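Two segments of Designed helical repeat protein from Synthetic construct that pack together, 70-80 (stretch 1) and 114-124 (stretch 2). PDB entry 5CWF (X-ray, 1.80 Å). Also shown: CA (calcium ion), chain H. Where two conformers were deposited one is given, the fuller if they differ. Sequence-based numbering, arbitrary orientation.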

# COMPACT_ATOMS: atom_id res chain seq x y z
N ASP A 70 -16.04 -0.31 4.85
CA ASP A 70 -15.26 0.59 5.73
C ASP A 70 -14.05 -0.09 6.30
O ASP A 70 -12.93 0.46 6.30
CB ASP A 70 -16.10 1.04 6.94
CG ASP A 70 -17.22 1.96 6.58
OD1 ASP A 70 -17.25 2.49 5.44
OD2 ASP A 70 -18.08 2.15 7.46
N GLU A 71 -14.24 -1.32 6.76
CA GLU A 71 -13.15 -2.00 7.44
C GLU A 71 -12.07 -2.45 6.46
O GLU A 71 -10.89 -2.47 6.79
CB GLU A 71 -13.69 -3.14 8.30
CG GLU A 71 -14.44 -2.61 9.53
CD GLU A 71 -13.52 -1.84 10.50
OE1 GLU A 71 -12.49 -2.41 10.92
OE2 GLU A 71 -13.83 -0.65 10.79
N VAL A 72 -12.44 -2.75 5.22
CA VAL A 72 -11.44 -3.08 4.20
C VAL A 72 -10.69 -1.82 3.76
O VAL A 72 -9.48 -1.85 3.48
CB VAL A 72 -12.09 -3.77 3.00
CG1 VAL A 72 -11.07 -4.04 1.90
CG2 VAL A 72 -12.73 -5.08 3.45
N ALA A 73 -11.43 -0.72 3.66
CA ALA A 73 -10.86 0.57 3.31
C ALA A 73 -9.78 0.94 4.32
O ALA A 73 -8.75 1.48 3.95
CB ALA A 73 -11.94 1.64 3.25
N ARG A 74 -10.04 0.67 5.59
CA ARG A 74 -9.05 0.94 6.63
C ARG A 74 -7.77 0.15 6.42
O ARG A 74 -6.67 0.66 6.64
CB ARG A 74 -9.59 0.62 8.02
CG ARG A 74 -10.40 1.66 8.64
CD ARG A 74 -11.02 1.13 9.94
NE ARG A 74 -10.16 1.29 11.10
CZ ARG A 74 -10.55 1.00 12.33
NH1 ARG A 74 -11.76 0.52 12.52
NH2 ARG A 74 -9.74 1.22 13.37
N GLU A 75 -7.90 -1.11 6.01
CA GLU A 75 -6.72 -1.95 5.80
C GLU A 75 -5.88 -1.50 4.63
O GLU A 75 -4.66 -1.56 4.70
CB GLU A 75 -7.12 -3.42 5.64
CG GLU A 75 -7.90 -3.92 6.86
CD GLU A 75 -7.63 -5.36 7.20
OE1 GLU A 75 -6.45 -5.76 7.26
OE2 GLU A 75 -8.62 -6.10 7.41
N ILE A 76 -6.52 -1.07 3.54
CA ILE A 76 -5.77 -0.57 2.40
C ILE A 76 -5.07 0.73 2.79
O ILE A 76 -3.90 0.93 2.46
CB ILE A 76 -6.68 -0.37 1.17
CG1 ILE A 76 -7.03 -1.74 0.58
CG2 ILE A 76 -5.99 0.43 0.08
CD1 ILE A 76 -8.21 -1.73 -0.40
N ALA A 77 -5.78 1.62 3.50
CA ALA A 77 -5.15 2.87 3.94
C ALA A 77 -3.97 2.58 4.87
O ALA A 77 -2.89 3.19 4.76
CB ALA A 77 -6.18 3.76 4.64
N ARG A 78 -4.13 1.61 5.77
CA ARG A 78 -3.02 1.27 6.65
C ARG A 78 -1.84 0.71 5.87
O ARG A 78 -0.68 1.06 6.14
CB ARG A 78 -3.42 0.27 7.73
CG ARG A 78 -2.20 -0.16 8.57
CD ARG A 78 -2.48 -1.11 9.71
NE ARG A 78 -1.21 -1.63 10.22
CZ ARG A 78 -0.39 -1.00 11.05
NH1 ARG A 78 -0.70 0.19 11.56
NH2 ARG A 78 0.75 -1.58 11.39
N ALA A 79 -2.13 -0.18 4.92
CA ALA A 79 -1.07 -0.78 4.11
C ALA A 79 -0.32 0.31 3.37
O ALA A 79 0.91 0.28 3.31
CB ALA A 79 -1.61 -1.77 3.14
N ALA A 80 -1.06 1.27 2.82
CA ALA A 80 -0.44 2.37 2.10
C ALA A 80 0.49 3.17 3.01
O ALA A 80 1.64 3.43 2.65
CB ALA A 80 -1.49 3.27 1.49
N ASP A 114 -13.65 -6.29 -5.10
CA ASP A 114 -13.85 -7.48 -4.25
C ASP A 114 -13.29 -7.29 -2.82
O ASP A 114 -12.07 -7.18 -2.64
CB ASP A 114 -13.24 -8.71 -4.93
CG ASP A 114 -13.53 -10.01 -4.19
OD1 ASP A 114 -13.47 -10.06 -2.94
OD2 ASP A 114 -13.90 -10.99 -4.86
N ASP A 115 -14.16 -7.23 -1.80
CA ASP A 115 -13.70 -6.94 -0.43
C ASP A 115 -12.75 -7.98 0.16
O ASP A 115 -11.86 -7.62 0.92
CB ASP A 115 -14.87 -6.79 0.55
CG ASP A 115 -15.62 -5.48 0.41
OD1 ASP A 115 -15.02 -4.47 -0.02
OD2 ASP A 115 -16.80 -5.43 0.80
N GLU A 116 -12.96 -9.25 -0.15
CA GLU A 116 -12.13 -10.31 0.44
C GLU A 116 -10.74 -10.27 -0.18
O GLU A 116 -9.73 -10.40 0.51
CB GLU A 116 -12.79 -11.69 0.26
CG GLU A 116 -12.00 -12.89 0.82
CD GLU A 116 -12.35 -13.21 2.27
OE1 GLU A 116 -12.51 -12.25 3.06
OE2 GLU A 116 -12.48 -14.42 2.61
N VAL A 117 -10.67 -10.07 -1.49
CA VAL A 117 -9.38 -9.96 -2.16
C VAL A 117 -8.65 -8.71 -1.71
O VAL A 117 -7.45 -8.74 -1.43
CB VAL A 117 -9.57 -9.98 -3.70
CG1 VAL A 117 -8.28 -9.61 -4.41
CG2 VAL A 117 -10.06 -11.35 -4.13
N ALA A 118 -9.37 -7.59 -1.61
CA ALA A 118 -8.74 -6.35 -1.21
C ALA A 118 -8.13 -6.50 0.17
O ALA A 118 -7.00 -6.07 0.42
CB ALA A 118 -9.73 -5.22 -1.25
N ARG A 119 -8.87 -7.14 1.08
CA ARG A 119 -8.37 -7.34 2.43
C ARG A 119 -7.13 -8.23 2.46
O ARG A 119 -6.19 -7.94 3.20
CB ARG A 119 -9.46 -7.97 3.31
CG ARG A 119 -8.93 -8.52 4.63
CD ARG A 119 -10.07 -8.91 5.59
NE ARG A 119 -10.80 -7.76 6.10
CZ ARG A 119 -11.84 -7.83 6.92
NH1 ARG A 119 -12.27 -9.01 7.35
NH2 ARG A 119 -12.44 -6.73 7.34
N GLU A 120 -7.12 -9.31 1.69
CA GLU A 120 -6.00 -10.24 1.75
C GLU A 120 -4.76 -9.69 1.02
O GLU A 120 -3.64 -9.98 1.42
CB GLU A 120 -6.37 -11.60 1.17
CG GLU A 120 -7.46 -12.37 1.93
CD GLU A 120 -7.26 -12.49 3.44
OE1 GLU A 120 -6.12 -12.42 3.92
OE2 GLU A 120 -8.26 -12.75 4.15
N ILE A 121 -4.96 -8.93 -0.05
CA ILE A 121 -3.82 -8.31 -0.75
C ILE A 121 -3.18 -7.27 0.17
O ILE A 121 -1.95 -7.26 0.34
CB ILE A 121 -4.27 -7.67 -2.10
CG1 ILE A 121 -4.72 -8.78 -3.09
CG2 ILE A 121 -3.17 -6.82 -2.72
CD1 ILE A 121 -3.60 -9.69 -3.56
N ALA A 122 -3.99 -6.46 0.84
CA ALA A 122 -3.46 -5.47 1.77
C ALA A 122 -2.67 -6.15 2.88
O ALA A 122 -1.63 -5.67 3.29
CB ALA A 122 -4.58 -4.63 2.35
N ARG A 123 -3.17 -7.27 3.37
CA ARG A 123 -2.49 -7.96 4.48
C ARG A 123 -1.16 -8.59 4.05
O ARG A 123 -0.19 -8.63 4.82
CB ARG A 123 -3.42 -9.02 5.06
CG ARG A 123 -4.44 -8.38 5.94
CD ARG A 123 -5.52 -9.35 6.38
NE ARG A 123 -6.34 -8.71 7.40
CZ ARG A 123 -7.21 -9.36 8.17
NH1 ARG A 123 -7.34 -10.67 8.05
NH2 ARG A 123 -7.92 -8.70 9.07
N ALA A 124 -1.12 -9.12 2.84
CA ALA A 124 0.10 -9.69 2.30
C ALA A 124 1.16 -8.59 2.12
O ALA A 124 2.32 -8.76 2.51
CB ALA A 124 -0.20 -10.39 0.98
CA CA H . -19.77 3.56 7.05
O HOH W 1 -21.62 5.13 7.46
O HOH W 2 -20.54 2.63 9.01

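The two helices run in nearly the same direction, their axes 25° apart and 8.9 Å at closest approach, and the contact buries 462 Å² in total. Spacing this tight is served by small residues: stretch 2 offers Ala 118 and Ala 122, and stretch 1 answers with Val 72, Glu 75 and Ile 76, and then with a small residue of its own, Ala 79.

Asp 70 takes no part in the packing; its OD2 binds the calcium ion at 2.2 Å. Glu 71 lies at the margin, where its CB comes 3.9 Å from Arg 119 NH2, at the edge of the guanidinium. Its carboxylate stays with its own helix, OE2 accepting from Arg 74 NH1, three residues on, at 2.9 Å in a salt bridge.

Val 72 points toward the partner helix and is buried. Its CG1 rests 3.6 Å from Ala 118 CB, while CG2 lies 3.7 Å from Asp 115 O, so a compact branched residue covers both methyl and backbone. One turn on, Glu 75 also points toward stretch 2, but at a partly exposed site where charge can be used. With chi1 at m, its carboxylate meets two arginines one turn apart: OE2 forms a salt bridge with Arg 119 NE at 3.0 Å, and OE1 accepts a hydrogen bond from Arg 123 NE at 3.0 Å, within a second salt bridge. Nearer its own backbone, the aliphatic base of Glu 75 still packs, CB 4.3 Å from Ala 122 CB.

Ile 76 leaves its backbone sideways, yet its end comes nearer: CD1 is 3.9 Å from Ala 118 CB and CG1 is 4.2 Å from Ala 122 CB, so one long side chain spans both alanines. Ala 79 closes the series, its CB 4.2 Å from Ala 122 CB and 3.9 Å from Ala 122 O. The rule is plain: apolar contacts in the buried seam, a shared carboxylate at its exposed side.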